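Local structure of globin protein (Ramazzottius varieornatus, 5ZM9) at residues T90-A95 and I156-T161; A25-S30 and T147-R152. The protein binds heme b through its iron and, as a member of the globin family, may bind and carry oxygen. All coordinates share one frame; numbering follows the deposited sequence.

Contact 1. Residues T90-A95 and I156-T161; sequences TPYDQA and IWISWT. With HEM (protoporphyrin IX containing Fe), chain B.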
loop_
_atom_site.group_PDB
_atom_site.type_symbol
_atom_site.label_atom_id
_atom_site.label_comp_id
_atom_site.label_asym_id
_atom_site.label_seq_id
_atom_site.Cartn_x
_atom_site.Cartn_y
_atom_site.Cartn_z
ATOM N N THR A 90 1.754 -5.372 3.707
ATOM C CA THR A 90 2.595 -5.415 4.919
ATOM C C THR A 90 3.723 -4.362 5.017
ATOM O O THR A 90 4.108 -4.010 6.139
ATOM C CB THR A 90 3.170 -6.827 5.211
ATOM O OG1 THR A 90 3.730 -7.389 4.018
ATOM C CG2 THR A 90 2.088 -7.756 5.761
ATOM N N PRO A 91 4.266 -3.868 3.869
ATOM C CA PRO A 91 5.147 -2.691 3.981
ATOM C C PRO A 91 4.438 -1.434 4.496
ATOM O O PRO A 91 5.055 -0.645 5.213
ATOM C CB PRO A 91 5.630 -2.479 2.547
ATOM C CG PRO A 91 5.597 -3.836 1.946
ATOM C CD PRO A 91 4.362 -4.466 2.521
ATOM N N TYR A 92 3.165 -1.264 4.132
ATOM C CA TYR A 92 2.328 -0.177 4.651
ATOM C C TYR A 92 1.998 -0.361 6.134
ATOM O O TYR A 92 1.911 0.620 6.879
ATOM C CB TYR A 92 1.033 -0.043 3.843
ATOM C CG TYR A 92 1.199 0.509 2.441
ATOM C CD1 TYR A 92 1.558 1.848 2.228
ATOM C CD2 TYR A 92 0.970 -0.302 1.322
ATOM C CE1 TYR A 92 1.701 2.357 0.941
ATOM C CE2 TYR A 92 1.109 0.199 0.031
ATOM C CZ TYR A 92 1.473 1.526 -0.153
ATOM O OH TYR A 92 1.612 2.029 -1.426
ATOM N N ASP A 93 1.808 -1.618 6.545
ATOM C CA ASP A 93 1.566 -1.976 7.947
ATOM C C ASP A 93 2.807 -1.753 8.810
ATOM O O ASP A 93 2.697 -1.304 9.956
ATOM C CB ASP A 93 1.070 -3.425 8.067
ATOM C CG ASP A 93 0.702 -3.812 9.496
ATOM O OD1 ASP A 93 -0.169 -3.152 10.105
ATOM O OD2 ASP A 93 1.284 -4.791 10.010
ATOM N N GLN A 94 3.976 -2.076 8.252
ATOM C CA GLN A 94 5.264 -1.776 8.879
ATOM C C GLN A 94 5.519 -0.274 8.968
ATOM O O GLN A 94 6.074 0.199 9.961
ATOM C CB GLN A 94 6.414 -2.463 8.136
ATOM C CG GLN A 94 6.868 -3.782 8.752
ATOM C CD GLN A 94 7.607 -3.618 10.076
ATOM O OE1 GLN A 94 8.286 -2.616 10.314
ATOM N NE2 GLN A 94 7.480 -4.616 10.943
ATOM N N ALA A 95 5.100 0.458 7.934
ATOM C CA ALA A 95 5.251 1.914 7.863
ATOM C C ALA A 95 4.507 2.655 8.982
ATOM O O ALA A 95 5.055 3.592 9.568
ATOM C CB ALA A 95 4.825 2.426 6.494
ATOM N N ILE A 156 -2.560 12.410 2.615
ATOM C CA ILE A 156 -1.229 13.003 2.811
ATOM C C ILE A 156 -0.179 11.913 3.074
ATOM O O ILE A 156 0.924 11.963 2.517
ATOM C CB ILE A 156 -1.222 14.073 3.943
ATOM C CG1 ILE A 156 -2.313 15.130 3.710
ATOM C CG2 ILE A 156 0.143 14.755 4.052
ATOM C CD1 ILE A 156 -2.791 15.838 4.964
ATOM N N TRP A 157 -0.541 10.928 3.899
ATOM C CA TRP A 157 0.389 9.887 4.351
ATOM C C TRP A 157 0.792 8.873 3.271
ATOM O O TRP A 157 1.983 8.577 3.128
ATOM C CB TRP A 157 -0.149 9.172 5.596
ATOM C CG TRP A 157 0.811 8.164 6.161
ATOM C CD1 TRP A 157 1.855 8.411 7.005
ATOM C CD2 TRP A 157 0.823 6.754 5.908
ATOM N NE1 TRP A 157 2.516 7.243 7.297
ATOM C CE2 TRP A 157 1.905 6.209 6.638
ATOM C CE3 TRP A 157 0.025 5.894 5.135
ATOM C CZ2 TRP A 157 2.209 4.840 6.624
ATOM C CZ3 TRP A 157 0.328 4.529 5.118
ATOM C CH2 TRP A 157 1.415 4.019 5.857
ATOM N N ILE A 158 -0.187 8.341 2.534
ATOM C CA ILE A 158 0.081 7.339 1.480
ATOM C C ILE A 158 0.838 7.966 0.296
ATOM O O ILE A 158 1.686 7.311 -0.321
ATOM C CB ILE A 158 -1.193 6.583 1.008
ATOM C CG1 ILE A 158 -1.973 6.010 2.200
ATOM C CG2 ILE A 158 -0.815 5.418 0.100
ATOM C CD1 ILE A 158 -3.440 5.738 1.932
ATOM N N SER A 159 0.538 9.234 0.007
ATOM C CA SER A 159 1.267 10.021 -0.994
ATOM C C SER A 159 2.742 10.206 -0.619
ATOM O O SER A 159 3.612 10.227 -1.495
ATOM C CB SER A 159 0.596 11.381 -1.194
ATOM O OG SER A 159 1.170 12.089 -2.276
ATOM N N TRP A 160 3.005 10.333 0.684
ATOM C CA TRP A 160 4.361 10.464 1.224
ATOM C C TRP A 160 5.146 9.151 1.175
ATOM O O TRP A 160 6.348 9.166 0.899
ATOM C CB TRP A 160 4.319 11.013 2.655
ATOM C CG TRP A 160 5.675 11.284 3.253
ATOM C CD1 TRP A 160 6.406 12.432 3.139
ATOM C CD2 TRP A 160 6.455 10.392 4.064
ATOM N NE1 TRP A 160 7.590 12.314 3.825
ATOM C CE2 TRP A 160 7.649 11.073 4.402
ATOM C CE3 TRP A 160 6.261 9.083 4.538
ATOM C CZ2 TRP A 160 8.653 10.488 5.193
ATOM C CZ3 TRP A 160 7.260 8.500 5.327
ATOM C CH2 TRP A 160 8.441 9.207 5.645
ATOM N N THR A 161 4.472 8.031 1.457
ATOM C CA THR A 161 5.099 6.698 1.407
ATOM C C THR A 161 5.546 6.350 -0.014
ATOM O O THR A 161 6.633 5.800 -0.201
ATOM C CB THR A 161 4.184 5.574 1.952
ATOM O OG1 THR A 161 2.942 5.566 1.239
ATOM C CG2 THR A 161 3.921 5.753 3.446
HETATM C CHA HEM B . 7.829 -7.125 -5.350
HETATM C CHB HEM B . 5.743 -4.118 -2.165
HETATM C CHC HEM B . 4.014 -1.572 -5.948
HETATM C CHD HEM B . 4.780 -5.457 -8.716
HETATM C C1A HEM B . 7.511 -6.473 -4.181
HETATM C C2A HEM B . 8.090 -6.730 -2.914
HETATM C C3A HEM B . 7.504 -5.887 -2.012
HETATM C C4A HEM B . 6.560 -5.102 -2.718
HETATM C CMA HEM B . 7.813 -5.801 -0.530
HETATM C CAA HEM B . 9.156 -7.761 -2.617
HETATM C CBA HEM B . 8.450 -9.107 -2.416
HETATM C CGA HEM B . 9.335 -10.081 -1.689
HETATM O O1A HEM B . 9.141 -10.303 -0.473
HETATM O O2A HEM B . 10.257 -10.672 -2.297
HETATM C C1B HEM B . 5.133 -3.095 -2.917
HETATM C C2B HEM B . 4.572 -1.896 -2.372
HETATM C C3B HEM B . 4.081 -1.167 -3.426
HETATM C C4B HEM B . 4.359 -1.966 -4.645
HETATM C CMB HEM B . 4.515 -1.488 -0.915
HETATM C CAB HEM B . 3.407 0.148 -3.378
HETATM C CBB HEM B . 4.054 1.249 -3.752
HETATM C C1C HEM B . 4.004 -2.422 -7.060
HETATM C C2C HEM B . 3.418 -2.164 -8.316
HETATM C C3C HEM B . 3.639 -3.284 -9.111
HETATM C C4C HEM B . 4.367 -4.218 -8.322
HETATM C CMC HEM B . 2.690 -0.905 -8.730
HETATM C CAC HEM B . 3.216 -3.475 -10.515
HETATM C CBC HEM B . 2.267 -4.357 -10.811
HETATM C C1D HEM B . 5.734 -6.175 -8.002
HETATM C C2D HEM B . 6.406 -7.329 -8.620
HETATM C C3D HEM B . 7.258 -7.805 -7.685
HETATM C C4D HEM B . 7.094 -6.924 -6.509
HETATM C CMD HEM B . 6.165 -7.853 -10.026
HETATM C CAD HEM B . 8.202 -8.991 -7.803
HETATM C CBD HEM B . 7.430 -10.315 -7.871
HETATM C CGD HEM B . 8.114 -11.384 -7.061
HETATM O O1D HEM B . 7.683 -11.669 -5.921
HETATM O O2D HEM B . 9.104 -11.992 -7.529
HETATM N NA HEM B . 6.568 -5.491 -4.040
HETATM N NB HEM B . 4.980 -3.082 -4.244
HETATM N NC HEM B . 4.546 -3.680 -7.086
HETATM N ND HEM B . 6.165 -5.971 -6.739
HETATM FE FE HEM B . 5.618 -4.601 -5.545
HETATM O O HOH W 1 4.429 6.381 9.064
#
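Trp157 NE1 donates to a water 2.7 Å away. The same water donates to Ala95 O at 2.9 Å and so ties the indole edge to the backbone of 90-95. The water lies in the indole plane. The Trp157 side chain leaves its helix with CG opposite the backbone N (chi1 -176°), which carries the benzo edge over to the other helix. There CZ2 meets Ala95 CB at 3.6 Å, and CH2 rests near Tyr92 O. Thr161 CG2 lies over one face of the indole, 3.7 Å above its plane and toward the rim. In globin terms this is the crossing of the E helix (79-97) and the H helix (148-170), with an angle of 112° between the short segments. The E helix also carries His88, an axial ligand of the heme iron. Tyr92 lies between the H helix and the heme, touching both. Thr161 OG1 sits at its ring edge, 3.5 Å from Tyr92 CE1, and donates to Ile158 O. Ile158 CG2 touches the same ring carbon obliquely. At the far end Tyr92 OH is 3.3 Å from CAB of a heme vinyl group. Leu134 of helix 128-142 and Trp35 of helix 25-38 pack on Tyr92.

Contact 2. Residues A25-S30 and T147-R152; sequences ARDKFS and TENMER
The first turns of the A helix (25-38) and the H helix (148-170) of the globin fold meet here at the protein surface. A salt bridge between Asp27 and Arg152 joins them. Arg152 NH2 donates to Asp27 OD1 over 2.9 Å, with an N-H...O angle of 157°. The oxygen lies close to the guanidinium plane, but the nitrogen comes to it from above the carboxylate plane. The two flat groups are turned 55° from each other. Arg152 NH1 stays 3.6 Å from Asp27 OD2, so the bridge rests on one hydrogen bond and is not bidentate. The Arg152 chain runs extended and then bends at chi3 (58°), which brings the guanidinium to Asp27. Arg152 NH2 also donates to Asn149 OD1 at 2.8 Å, again near the guanidinium plane. This second bond holds the guanidinium against its own helix. The Asn149 amide is used at both ends: ND2 donates to a water at 3.1 Å. That water donates to Asp27 OD1 and to Ser30 OG, 2.7 Å away. The H helix starts here: Thr147 is its N-cap, and Thr147 OG1 accepts from Met150 N. The bent Met150 side chain extends to the A helix and brings CE to 3.4 Å from Ser30 O. Ser30 OG donates to Arg26 O, which also accepts from Ser30 N on the opposite face of its plane. With an alanine at Asp27, the Arg152 guanidinium is likely to lose its opposite charge on the A helix, and the bridging water one of its acceptors. Ile153 of the H helix packs on Asp27 and Ser30.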
loop_
_atom_site.group_PDB
_atom_site.type_symbol
_atom_site.label_atom_id
_atom_site.label_comp_id
_atom_site.label_asym_id
_atom_site.label_seq_id
_atom_site.Cartn_x
_atom_site.Cartn_y
_atom_site.Cartn_z
ATOM N N ALA A 25 1.682 15.311 15.280
ATOM C CA ALA A 25 1.571 14.331 16.371
ATOM C C ALA A 25 0.152 13.781 16.563
ATOM O O ALA A 25 -0.022 12.573 16.741
ATOM C CB ALA A 25 2.101 14.921 17.673
ATOM N N ARG A 26 -0.841 14.671 16.502
ATOM C CA ARG A 26 -2.260 14.311 16.620
ATOM C C ARG A 26 -2.744 13.427 15.462
ATOM O O ARG A 26 -3.430 12.425 15.692
ATOM C CB ARG A 26 -3.132 15.573 16.756
ATOM C CG ARG A 26 -4.614 15.333 17.050
ATOM C CD ARG A 26 -4.906 15.103 18.530
ATOM N NE ARG A 26 -4.579 13.743 18.965
ATOM C CZ ARG A 26 -4.627 13.306 20.223
ATOM N NH1 ARG A 26 -4.303 12.048 20.493
ATOM N NH2 ARG A 26 -4.993 14.111 21.216
ATOM N N ASP A 27 -2.383 13.807 14.233
ATOM C CA ASP A 27 -2.718 13.041 13.025
ATOM C C ASP A 27 -1.982 11.701 12.960
ATOM O O ASP A 27 -2.505 10.734 12.401
ATOM C CB ASP A 27 -2.435 13.860 11.759
ATOM C CG ASP A 27 -3.339 15.081 11.622
ATOM O OD1 ASP A 27 -4.544 15.000 11.951
ATOM O OD2 ASP A 27 -2.840 16.131 11.166
ATOM N N LYS A 28 -0.773 11.667 13.528
ATOM C CA LYS A 28 0.030 10.448 13.655
ATOM C C LYS A 28 -0.663 9.419 14.554
ATOM O O LYS A 28 -0.755 8.247 14.187
ATOM C CB LYS A 28 1.430 10.774 14.195
ATOM C CG LYS A 28 2.424 9.618 14.132
ATOM C CD LYS A 28 3.501 9.724 15.204
ATOM C CE LYS A 28 4.686 10.572 14.760
ATOM N NZ LYS A 28 5.723 10.663 15.824
ATOM N N PHE A 29 -1.146 9.870 15.716
ATOM C CA PHE A 29 -1.856 9.005 16.669
ATOM C C PHE A 29 -3.211 8.552 16.127
ATOM O O PHE A 29 -3.651 7.433 16.409
ATOM C CB PHE A 29 -2.038 9.685 18.038
ATOM C CG PHE A 29 -0.750 10.119 18.705
ATOM C CD1 PHE A 29 0.434 9.380 18.569
ATOM C CD2 PHE A 29 -0.734 11.260 19.512
ATOM C CE1 PHE A 29 1.608 9.791 19.195
ATOM C CE2 PHE A 29 0.438 11.673 20.141
ATOM C CZ PHE A 29 1.609 10.937 19.984
ATOM N N SER A 30 -3.857 9.431 15.356
ATOM C CA SER A 30 -5.113 9.128 14.661
ATOM C C SER A 30 -4.920 8.073 13.570
ATOM O O SER A 30 -5.796 7.228 13.363
ATOM C CB SER A 30 -5.717 10.402 14.064
ATOM O OG SER A 30 -6.031 11.343 15.076
ATOM N N THR A 147 -13.518 7.948 8.098
ATOM C CA THR A 147 -14.126 9.246 8.402
ATOM C C THR A 147 -13.626 10.360 7.476
ATOM O O THR A 147 -12.738 10.140 6.644
ATOM C CB THR A 147 -13.900 9.651 9.881
ATOM O OG1 THR A 147 -12.498 9.803 10.137
ATOM C CG2 THR A 147 -14.477 8.609 10.835
ATOM N N GLU A 148 -14.224 11.544 7.626
ATOM C CA GLU A 148 -13.814 12.770 6.938
ATOM C C GLU A 148 -12.377 13.163 7.302
ATOM O O GLU A 148 -11.599 13.568 6.433
ATOM C CB GLU A 148 -14.783 13.903 7.293
ATOM C CG GLU A 148 -14.659 15.165 6.448
ATOM C CD GLU A 148 -15.421 16.345 7.032
ATOM O OE1 GLU A 148 -16.593 16.175 7.437
ATOM O OE2 GLU A 148 -14.845 17.452 7.081
ATOM N N ASN A 149 -12.051 13.036 8.591
ATOM C CA ASN A 149 -10.717 13.315 9.126
ATOM C C ASN A 149 -9.683 12.297 8.638
ATOM O O ASN A 149 -8.556 12.670 8.303
ATOM C CB ASN A 149 -10.765 13.351 10.662
ATOM C CG ASN A 149 -9.435 13.736 11.291
ATOM O OD1 ASN A 149 -8.815 14.735 10.920
ATOM N ND2 ASN A 149 -9.000 12.947 12.266
ATOM N N MET A 150 -10.083 11.023 8.598
ATOM C CA MET A 150 -9.230 9.920 8.141
ATOM C C MET A 150 -8.884 9.976 6.654
ATOM O O MET A 150 -7.751 9.667 6.274
ATOM C CB MET A 150 -9.863 8.567 8.492
ATOM C CG MET A 150 -9.217 7.793 9.639
ATOM S SD MET A 150 -8.313 8.703 10.914
ATOM C CE MET A 150 -6.627 8.519 10.333
ATOM N N GLU A 151 -9.856 10.376 5.830
ATOM C CA GLU A 151 -9.668 10.550 4.382
ATOM C C GLU A 151 -8.558 11.561 4.070
ATOM O O GLU A 151 -7.747 11.336 3.171
ATOM C CB GLU A 151 -10.985 10.968 3.711
ATOM C CG GLU A 151 -10.962 10.931 2.185
ATOM C CD GLU A 151 -12.274 11.361 1.549
ATOM O OE1 GLU A 151 -12.771 12.463 1.866
ATOM O OE2 GLU A 151 -12.802 10.595 0.716
ATOM N N ARG A 152 -8.541 12.658 4.830
ATOM C CA ARG A 152 -7.519 13.702 4.732
ATOM C C ARG A 152 -6.134 13.196 5.160
ATOM O O ARG A 152 -5.149 13.426 4.452
ATOM C CB ARG A 152 -7.945 14.923 5.561
ATOM C CG ARG A 152 -6.975 16.101 5.550
ATOM C CD ARG A 152 -7.319 17.133 6.619
ATOM N NE ARG A 152 -7.339 16.571 7.976
ATOM C CZ ARG A 152 -6.277 16.432 8.769
ATOM N NH1 ARG A 152 -5.067 16.811 8.371
ATOM N NH2 ARG A 152 -6.428 15.905 9.978
HETATM O O HOH W 2 -6.513 13.771 13.912
#

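From the N terminus, the chain first lays down 25-30 at the start of helix 25-38. It then passes through 90-95 near the end of helix 79-97. The second half of contact 2, 147-152, spans the start of helix 148-170 and closes a loop of 116 residues. A few residues later the same helix reaches 156-161, and contact 1 closes a loop of 60 residues. The segments alternate along the chain, so the two loops cross and neither encloses the other. The centres of contacts 1 and 2 are about 14 Å apart. Helix 148-170 joins helix 25-38 at the surface and helix 79-97 in the buried interior beside the heme.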